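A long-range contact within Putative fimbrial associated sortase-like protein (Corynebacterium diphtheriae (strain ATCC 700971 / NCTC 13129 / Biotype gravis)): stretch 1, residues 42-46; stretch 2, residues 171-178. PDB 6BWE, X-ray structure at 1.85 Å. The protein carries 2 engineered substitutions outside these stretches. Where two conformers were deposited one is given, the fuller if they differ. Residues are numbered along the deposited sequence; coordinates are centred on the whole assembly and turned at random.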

ATOM      1  N   VAL A  42      -2.639  -2.974  -0.530  1.00 26.05           N
ATOM      2  CA  VAL A  42      -3.361  -2.933   0.738  0.60 27.44           C
ATOM      3  C   VAL A  42      -3.461  -1.542   1.344  1.00 27.91           C
ATOM      4  O   VAL A  42      -4.331  -1.307   2.184  1.00 31.53           O
ATOM      5  N   GLY A  43      -2.659  -0.590   0.945  1.00 27.83           N
ATOM      6  CA  GLY A  43      -2.997   0.756   1.401  1.00 28.41           C
ATOM      7  C   GLY A  43      -3.676   1.645   0.361  1.00 26.86           C
ATOM      8  O   GLY A  43      -4.477   1.224  -0.503  1.00 22.65           O
ATOM      9  N   PHE A  44      -3.367   2.912   0.515  1.00 26.78           N
ATOM     10  CA  PHE A  44      -3.594   3.879  -0.526  1.00 26.88           C
ATOM     11  C   PHE A  44      -2.369   4.764  -0.560  1.00 27.70           C
ATOM     12  O   PHE A  44      -1.611   4.799   0.407  1.00 27.56           O
ATOM     13  N   PRO A  45      -2.169   5.485  -1.660  1.00 29.76           N
ATOM     14  CA  PRO A  45      -1.030   6.388  -1.751  1.00 32.73           C
ATOM     15  C   PRO A  45      -1.142   7.629  -0.868  1.00 35.74           C
ATOM     16  O   PRO A  45      -2.088   8.374  -0.999  1.00 36.14           O
ATOM     17  N   ILE A  46      -0.169   7.823   0.021  1.00 43.20           N
ATOM     18  CA  ILE A  46      -0.111   9.011   0.930  1.00 47.29           C
ATOM     19  C   ILE A  46       1.099   9.910   0.633  1.00 48.75           C
ATOM     20  O   ILE A  46       1.080  10.707  -0.317  1.00 54.36           O
ATOM     21  N   ASP A 171      -3.437  16.026   2.414  1.00 48.73           N
ATOM     22  CA  ASP A 171      -4.686  15.481   2.942  1.00 47.31           C
ATOM     23  C   ASP A 171      -5.239  14.396   1.996  1.00 44.85           C
ATOM     24  O   ASP A 171      -6.051  14.697   1.121  1.00 42.66           O
ATOM     25  N   THR A 172      -4.808  13.145   2.199  1.00 43.23           N
ATOM     26  CA  THR A 172      -5.093  12.017   1.282  1.00 42.47           C
ATOM     27  C   THR A 172      -6.115  10.979   1.787  1.00 41.28           C
ATOM     28  O   THR A 172      -6.377   9.995   1.075  1.00 41.21           O
ATOM     29  N   LYS A 173      -6.684  11.187   2.979  1.00 39.36           N
ATOM     30  CA  LYS A 173      -7.654  10.268   3.578  1.00 39.24           C
ATOM     31  C   LYS A 173      -8.761   9.798   2.628  1.00 35.71           C
ATOM     32  O   LYS A 173      -9.191   8.674   2.722  1.00 33.58           O
ATOM     33  N   LEU A 174      -9.271  10.692   1.781  1.00 33.14           N
ATOM     34  CA  LEU A 174     -10.378  10.355   0.870  1.00 32.25           C
ATOM     35  C   LEU A 174     -10.044   9.304  -0.211  1.00 30.58           C
ATOM     36  O   LEU A 174     -10.962   8.810  -0.900  1.00 30.45           O
ATOM     37  N   LEU A 175      -8.764   8.974  -0.343  1.00 29.30           N
ATOM     38  CA  LEU A 175      -8.290   7.971  -1.311  1.00 28.56           C
ATOM     39  C   LEU A 175      -8.304   6.560  -0.760  1.00 28.99           C
ATOM     40  O   LEU A 175      -7.939   5.613  -1.463  1.00 28.19           O
ATOM     41  N   ALA A 176      -8.720   6.394   0.495  1.00 29.86           N
ATOM     42  CA  ALA A 176      -8.714   5.080   1.097  1.00 29.82           C
ATOM     43  C   ALA A 176      -9.677   4.109   0.372  1.00 29.82           C
ATOM     44  O   ALA A 176     -10.783   4.511  -0.058  1.00 30.61           O
ATOM     45  N   PRO A 177      -9.267   2.833   0.220  1.00 30.56           N
ATOM     46  CA  PRO A 177     -10.195   1.819  -0.245  1.00 31.52           C
ATOM     47  C   PRO A 177     -11.234   1.519   0.859  1.00 34.85           C
ATOM     48  O   PRO A 177     -11.002   1.781   2.059  1.00 34.38           O
ATOM     49  N   ASP A 178     -12.390   1.034   0.437  1.00 35.07           N
ATOM     50  CA  ASP A 178     -13.436   0.587   1.352  1.00 35.61           C
ATOM     51  C   ASP A 178     -13.737  -0.843   0.912  1.00 36.37           C
ATOM     52  O   ASP A 178     -14.178  -1.039  -0.227  1.00 32.98           O
TER

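A buried aromatic side chain can supply much of the packing between two segments far apart in sequence, with no hydrogen bond between them, and the contact between residues 42-46 and 171-178 illustrates the principle. The ring belongs to Phe 44, whose CA-to-CB bond points toward stretch 2 and whose chi1 is p. Stretch 2 begins out of reach with Asp 171, whose OD1 instead forms a salt bridge with Lys 173 NZ at 3.1 Å. The CA-to-CB bond of Thr 172 (chi1 p) points toward stretch 1: its OG1 lies 3.5 Å from Ile 46 CG2, a van der Waals approach, while its carbonyl O sits 3.5 Å from Phe 44 CE1. Thr 172 O also accepts a hydrogen bond from Leu 175 N (3.0 Å) as the chain coils through a short 3-10 segment. Within this turn Lys 173 and Leu 174 direct their CA-to-CB bonds away, whereas that of Leu 175 (m, t) points toward stretch 1, with its CB 4.1 Å from Phe 44 CD1 and its CD1 3.9 Å from Pro 45 O. Next comes Ala 176, with its N over one face of the ring and its small side chain bringing CB to 3.8 Å from Phe 44 CE2. Pro 177 closes the contact, its CD 4.0 Å from Phe 44 CD2 and 3.8 Å from Gly 43 O. Asp 178 lies beyond reach.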

ATOM      1  CB  VAL A  42      -2.841  -3.997   1.716  0.60 27.90           C
ATOM      2  CG1 VAL A  42      -3.205  -5.394   1.189  0.60 28.31           C
ATOM      3  CG2 VAL A  42      -1.345  -3.868   1.895  0.60 27.48           C
ATOM      4  CB  PHE A  44      -4.864   4.663  -0.258  1.00 27.96           C
ATOM      5  CG  PHE A  44      -4.892   5.383   1.065  1.00 28.60           C
ATOM      6  CD1 PHE A  44      -4.492   6.699   1.161  1.00 29.39           C
ATOM      7  CD2 PHE A  44      -5.353   4.749   2.198  1.00 30.22           C
ATOM      8  CE1 PHE A  44      -4.545   7.365   2.373  1.00 31.11           C
ATOM      9  CE2 PHE A  44      -5.423   5.421   3.428  1.00 32.39           C
ATOM     10  CZ  PHE A  44      -5.006   6.730   3.512  1.00 31.52           C
ATOM     11  CB  PRO A  45      -0.985   6.773  -3.244  1.00 31.45           C
ATOM     12  CG  PRO A  45      -2.036   5.965  -3.911  1.00 31.57           C
ATOM     13  CD  PRO A  45      -3.000   5.514  -2.870  1.00 29.53           C
ATOM     14  CB  ILE A  46      -0.103   8.589   2.424  1.00 51.11           C
ATOM     15  CG1 ILE A  46       1.101   7.682   2.732  1.00 51.28           C
ATOM     16  CG2 ILE A  46      -1.431   7.940   2.802  1.00 52.18           C
ATOM     17  CD1 ILE A  46       0.964   6.848   3.971  1.00 52.07           C
ATOM     18  CB  ASP A 171      -5.697  16.620   3.160  1.00 48.62           C
ATOM     19  CG  ASP A 171      -7.029  16.146   3.752  1.00 51.59           C
ATOM     20  OD1 ASP A 171      -7.120  14.981   4.188  1.00 55.23           O
ATOM     21  OD2 ASP A 171      -8.003  16.948   3.785  1.00 54.44           O
ATOM     22  CB  THR A 172      -3.779  11.247   0.933  1.00 43.39           C
ATOM     23  OG1 THR A 172      -3.066  10.953   2.152  1.00 41.42           O
ATOM     24  CG2 THR A 172      -2.892  12.078  -0.034  1.00 43.08           C
ATOM     25  CB  LYS A 173      -8.436  10.931   4.741  1.00 44.25           C
ATOM     26  CG  LYS A 173      -7.665  11.454   5.944  1.00 48.44           C
ATOM     27  CD  LYS A 173      -8.630  12.140   6.913  1.00 51.65           C
ATOM     28  CE  LYS A 173      -8.996  13.570   6.494  1.00 54.07           C
ATOM     29  NZ  LYS A 173      -8.089  14.594   7.108  1.00 56.18           N
ATOM     30  CB  LEU A 174     -10.907  11.606   0.209  1.00 32.63           C
ATOM     31  CG  LEU A 174     -11.600  12.562   1.203  1.00 33.82           C
ATOM     32  CD1 LEU A 174     -11.654  13.937   0.579  1.00 34.43           C
ATOM     33  CD2 LEU A 174     -12.996  12.070   1.540  1.00 34.63           C
ATOM     34  CB  LEU A 175      -6.868   8.312  -1.767  1.00 29.37           C
ATOM     35  CG  LEU A 175      -6.661   9.707  -2.356  1.00 28.57           C
ATOM     36  CD1 LEU A 175      -5.219   9.833  -2.820  1.00 27.98           C
ATOM     37  CD2 LEU A 175      -7.615   9.971  -3.493  1.00 28.37           C
ATOM     38  CB  ALA A 176      -9.088   5.201   2.568  1.00 31.53           C
ATOM     39  CB  PRO A 177      -9.290   0.615  -0.501  1.00 31.10           C
ATOM     40  CG  PRO A 177      -8.195   0.772   0.471  1.00 31.99           C
ATOM     41  CD  PRO A 177      -7.972   2.241   0.623  1.00 31.00           C
ATOM     42  CB  ASP A 178     -14.646   1.484   1.192  1.00 35.65           C
ATOM     43  CG  ASP A 178     -15.853   1.029   2.040  1.00 37.86           C
ATOM     44  OD1 ASP A 178     -16.113  -0.190   2.227  1.00 36.12           O
ATOM     45  OD2 ASP A 178     -16.568   1.934   2.472  1.00 38.93           O
TER